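Local coordinates for protein tapirin (Caldicellulosiruptor kristjanssonii, PDB 6N2B) that probably binds cellulose through its beta-helical C-terminal domain, which also carries a calcium ion, and so may attach the bacterium to plant biomass, at residues K338-D343 with Q359-N364. Sequence-based numbering, arbitrary orientation.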
ATOM      1  N   LYS A 338     -17.742 -14.680   0.181  1.00 26.12           N
ATOM      2  CA  LYS A 338     -17.334 -16.071   0.122  1.00 24.35           C
ATOM      3  C   LYS A 338     -15.943 -16.195   0.733  1.00 28.47           C
ATOM      4  O   LYS A 338     -15.105 -15.297   0.606  1.00 24.26           O
ATOM      5  CB  LYS A 338     -17.350 -16.601  -1.324  1.00 28.11           C
ATOM      6  CG  LYS A 338     -17.423 -18.120  -1.422  1.00 32.81           C
ATOM      7  CD  LYS A 338     -17.398 -18.645  -2.848  1.00 29.22           C
ATOM      8  CE  LYS A 338     -17.518 -20.184  -2.842  1.00 41.04           C
ATOM      9  NZ  LYS A 338     -17.439 -20.862  -4.172  1.00 30.17           N
ATOM     10  N   LEU A 339     -15.719 -17.296   1.439  1.00 34.84           N
ATOM     11  CA  LEU A 339     -14.386 -17.694   1.857  1.00 25.81           C
ATOM     12  C   LEU A 339     -14.149 -19.059   1.253  1.00 23.77           C
ATOM     13  O   LEU A 339     -14.966 -19.962   1.442  1.00 28.73           O
ATOM     14  CB  LEU A 339     -14.259 -17.748   3.378  1.00 22.82           C
ATOM     15  CG  LEU A 339     -12.974 -18.429   3.860  1.00 27.14           C
ATOM     16  CD1 LEU A 339     -11.731 -17.600   3.497  1.00 20.62           C
ATOM     17  CD2 LEU A 339     -13.021 -18.726   5.354  1.00 15.52           C
ATOM     18  N   THR A 340     -13.078 -19.203   0.485  1.00 22.96           N
ATOM     19  CA  THR A 340     -12.731 -20.510  -0.050  1.00 27.35           C
ATOM     20  C   THR A 340     -11.289 -20.810   0.322  1.00 27.75           C
ATOM     21  O   THR A 340     -10.399 -19.992   0.094  1.00 31.53           O
ATOM     22  CB  THR A 340     -12.963 -20.614  -1.580  1.00 30.02           C
ATOM     23  OG1 THR A 340     -11.816 -20.168  -2.306  1.00 46.74           O
ATOM     24  CG2 THR A 340     -14.146 -19.796  -1.994  1.00 22.54           C
ATOM     25  N   VAL A 341     -11.073 -21.966   0.932  1.00 28.86           N
ATOM     26  CA  VAL A 341      -9.745 -22.454   1.265  1.00 32.02           C
ATOM     27  C   VAL A 341      -9.499 -23.699   0.422  1.00 31.45           C
ATOM     28  O   VAL A 341     -10.305 -24.634   0.438  1.00 38.26           O
ATOM     29  CB  VAL A 341      -9.616 -22.739   2.770  1.00 28.01           C
ATOM     30  CG1 VAL A 341      -8.170 -23.010   3.153  1.00 26.56           C
ATOM     31  CG2 VAL A 341     -10.155 -21.564   3.549  1.00 19.90           C
ATOM     32  N   THR A 342      -8.411 -23.700  -0.341  1.00 30.15           N
ATOM     33  CA  THR A 342      -8.096 -24.787  -1.257  1.00 31.58           C
ATOM     34  C   THR A 342      -6.597 -25.010  -1.232  1.00 35.02           C
ATOM     35  O   THR A 342      -5.837 -24.196  -0.705  1.00 32.26           O
ATOM     36  CB  THR A 342      -8.527 -24.467  -2.699  1.00 44.79           C
ATOM     37  OG1 THR A 342      -9.726 -23.689  -2.686  1.00 54.73           O
ATOM     38  CG2 THR A 342      -8.763 -25.741  -3.522  1.00 42.56           C
ATOM     39  N   ASP A 343      -6.180 -26.122  -1.824  1.00 36.43           N
ATOM     40  CA  ASP A 343      -4.789 -26.341  -2.200  1.00 39.08           C
ATOM     41  C   ASP A 343      -3.849 -26.054  -1.031  1.00 30.90           C
ATOM     42  O   ASP A 343      -2.838 -25.365  -1.164  1.00 36.42           O
ATOM     43  CB  ASP A 343      -4.427 -25.506  -3.438  1.00 37.71           C
ATOM     44  CG  ASP A 343      -5.445 -25.662  -4.587  1.00 40.37           C
ATOM     45  OD1 ASP A 343      -5.687 -26.793  -5.081  1.00 39.91           O
ATOM     46  OD2 ASP A 343      -6.023 -24.638  -4.993  1.00 44.53           O
ATOM     47  N   GLN A 359     -21.205 -17.641   1.694  1.00 27.34           N
ATOM     48  CA  GLN A 359     -20.827 -18.988   1.300  1.00 35.88           C
ATOM     49  C   GLN A 359     -19.468 -19.356   1.878  1.00 37.29           C
ATOM     50  O   GLN A 359     -18.583 -18.506   2.037  1.00 34.56           O
ATOM     51  CB  GLN A 359     -20.793 -19.133  -0.221  1.00 38.73           C
ATOM     52  CG  GLN A 359     -22.163 -19.276  -0.826  1.00 49.39           C
ATOM     53  CD  GLN A 359     -22.125 -19.208  -2.320  1.00 58.35           C
ATOM     54  OE1 GLN A 359     -21.343 -19.916  -2.970  1.00 63.93           O
ATOM     55  NE2 GLN A 359     -22.963 -18.345  -2.889  1.00 52.63           N
ATOM     56  N   LEU A 360     -19.308 -20.642   2.176  1.00 25.24           N
ATOM     57  CA  LEU A 360     -18.050 -21.183   2.665  1.00 18.02           C
ATOM     58  C   LEU A 360     -17.718 -22.439   1.879  1.00 26.21           C
ATOM     59  O   LEU A 360     -18.480 -23.408   1.900  1.00 36.64           O
ATOM     60  CB  LEU A 360     -18.136 -21.488   4.157  1.00 25.26           C
ATOM     61  CG  LEU A 360     -17.031 -22.376   4.723  1.00 27.59           C
ATOM     62  CD1 LEU A 360     -15.670 -21.730   4.535  1.00 19.22           C
ATOM     63  CD2 LEU A 360     -17.314 -22.630   6.181  1.00 23.61           C
ATOM     64  N   GLU A 361     -16.584 -22.426   1.191  1.00 29.47           N
ATOM     65  CA  GLU A 361     -16.106 -23.564   0.421  1.00 29.58           C
ATOM     66  C   GLU A 361     -14.735 -23.963   0.942  1.00 28.91           C
ATOM     67  O   GLU A 361     -13.865 -23.106   1.102  1.00 30.84           O
ATOM     68  CB  GLU A 361     -16.033 -23.215  -1.070  1.00 33.95           C
ATOM     69  CG  GLU A 361     -15.723 -24.398  -1.991  1.00 46.94           C
ATOM     70  CD  GLU A 361     -15.390 -23.966  -3.413  1.00 51.45           C
ATOM     71  OE1 GLU A 361     -14.381 -24.467  -3.969  1.00 45.18           O
ATOM     72  OE2 GLU A 361     -16.133 -23.122  -3.966  1.00 56.47           O
ATOM     73  N   VAL A 362     -14.550 -25.251   1.231  1.00 32.02           N
ATOM     74  CA  VAL A 362     -13.258 -25.816   1.614  1.00 26.07           C
ATOM     75  C   VAL A 362     -13.005 -27.033   0.732  1.00 42.46           C
ATOM     76  O   VAL A 362     -13.936 -27.784   0.419  1.00 54.61           O
ATOM     77  CB  VAL A 362     -13.209 -26.193   3.110  1.00 30.37           C
ATOM     78  CG1 VAL A 362     -11.784 -26.596   3.533  1.00 22.22           C
ATOM     79  CG2 VAL A 362     -13.728 -25.049   3.965  1.00 19.43           C
ATOM     80  N   ARG A 363     -11.750 -27.235   0.336  1.00 33.27           N
ATOM     81  CA  ARG A 363     -11.458 -28.093  -0.800  1.00 34.30           C
ATOM     82  C   ARG A 363      -9.983 -28.463  -0.766  1.00 40.54           C
ATOM     83  O   ARG A 363      -9.194 -27.826  -0.066  1.00 38.98           O
ATOM     84  CB  ARG A 363     -11.825 -27.371  -2.103  1.00 40.99           C
ATOM     85  CG  ARG A 363     -11.884 -28.197  -3.370  1.00 44.23           C
ATOM     86  CD  ARG A 363     -12.831 -27.547  -4.375  1.00 58.51           C
ATOM     87  NE  ARG A 363     -14.179 -27.339  -3.827  1.00 77.41           N
ATOM     88  CZ  ARG A 363     -15.161 -28.249  -3.827  1.00 78.61           C
ATOM     89  NH1 ARG A 363     -14.972 -29.459  -4.355  1.00 58.19           N
ATOM     90  NH2 ARG A 363     -16.346 -27.945  -3.296  1.00 61.33           N
ATOM     91  N   ASN A 364      -9.637 -29.519  -1.510  0.51 40.48           N
ATOM     92  CA  ASN A 364      -8.260 -29.942  -1.764  0.51 40.01           C
ATOM     93  C   ASN A 364      -7.314 -29.681  -0.597  0.51 42.47           C
ATOM     94  O   ASN A 364      -6.341 -28.932  -0.745  0.51 42.53           O
ATOM     95  CB  ASN A 364      -7.712 -29.246  -3.015  0.51 38.90           C
ATOM     96  CG  ASN A 364      -8.516 -29.559  -4.268  0.51 43.76           C
ATOM     97  OD1 ASN A 364      -9.243 -30.553  -4.325  0.51 48.23           O
ATOM     98  ND2 ASN A 364      -8.381 -28.707  -5.286  0.51 47.25           N
TER
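Leu339 and Leu360 sit in register on neighbouring coils of the tapirin beta-helix, and their strands, 338-341 and 359-363, illustrate how successive turns of such a solenoid are joined. The strands run parallel, their axes 6° apart. Leu339 is gripped through both backbone polar atoms: its N donates to Gln359 O, and its O accepts a nearly straight bond from Glu361 N at 3.0 Å. Val341 N donates to Glu361 O, whereas the return bond from Arg363 N to Val341 O is weak.

On the tight, buried side the two leucines run alongside each other in the same direction, with Leu339 CD2 4.1 Å from Leu360 CD1; farther along, Val341 CB comes to 4.5 Å from Val362 CG1, a looser contact. Thr347 and Leu376 pack against this apolar row.

The opposite face is more polar, and Lys338, Gln359 and Glu361 are partly exposed there. Beyond the strands the contact loosens: the exposed Asn364 gives Asp343 OD1 a weak hydrogen bond from ND2, at 3.3 Å. The extended Lys338 chain slants across to the next coil, passing Gln359 CB with its CG and ending with NZ 2.6 Å from Glu361 OE2. Glu361 bridges two cations, which would probably stabilise its negative charge: Lys338 NZ approaches OE2 almost in line with its C-O bond, while Arg363, its chain bent at chi3 (-56°), brings NE to 2.9 Å from Glu361 OE1, from 43° above the carboxylate plane.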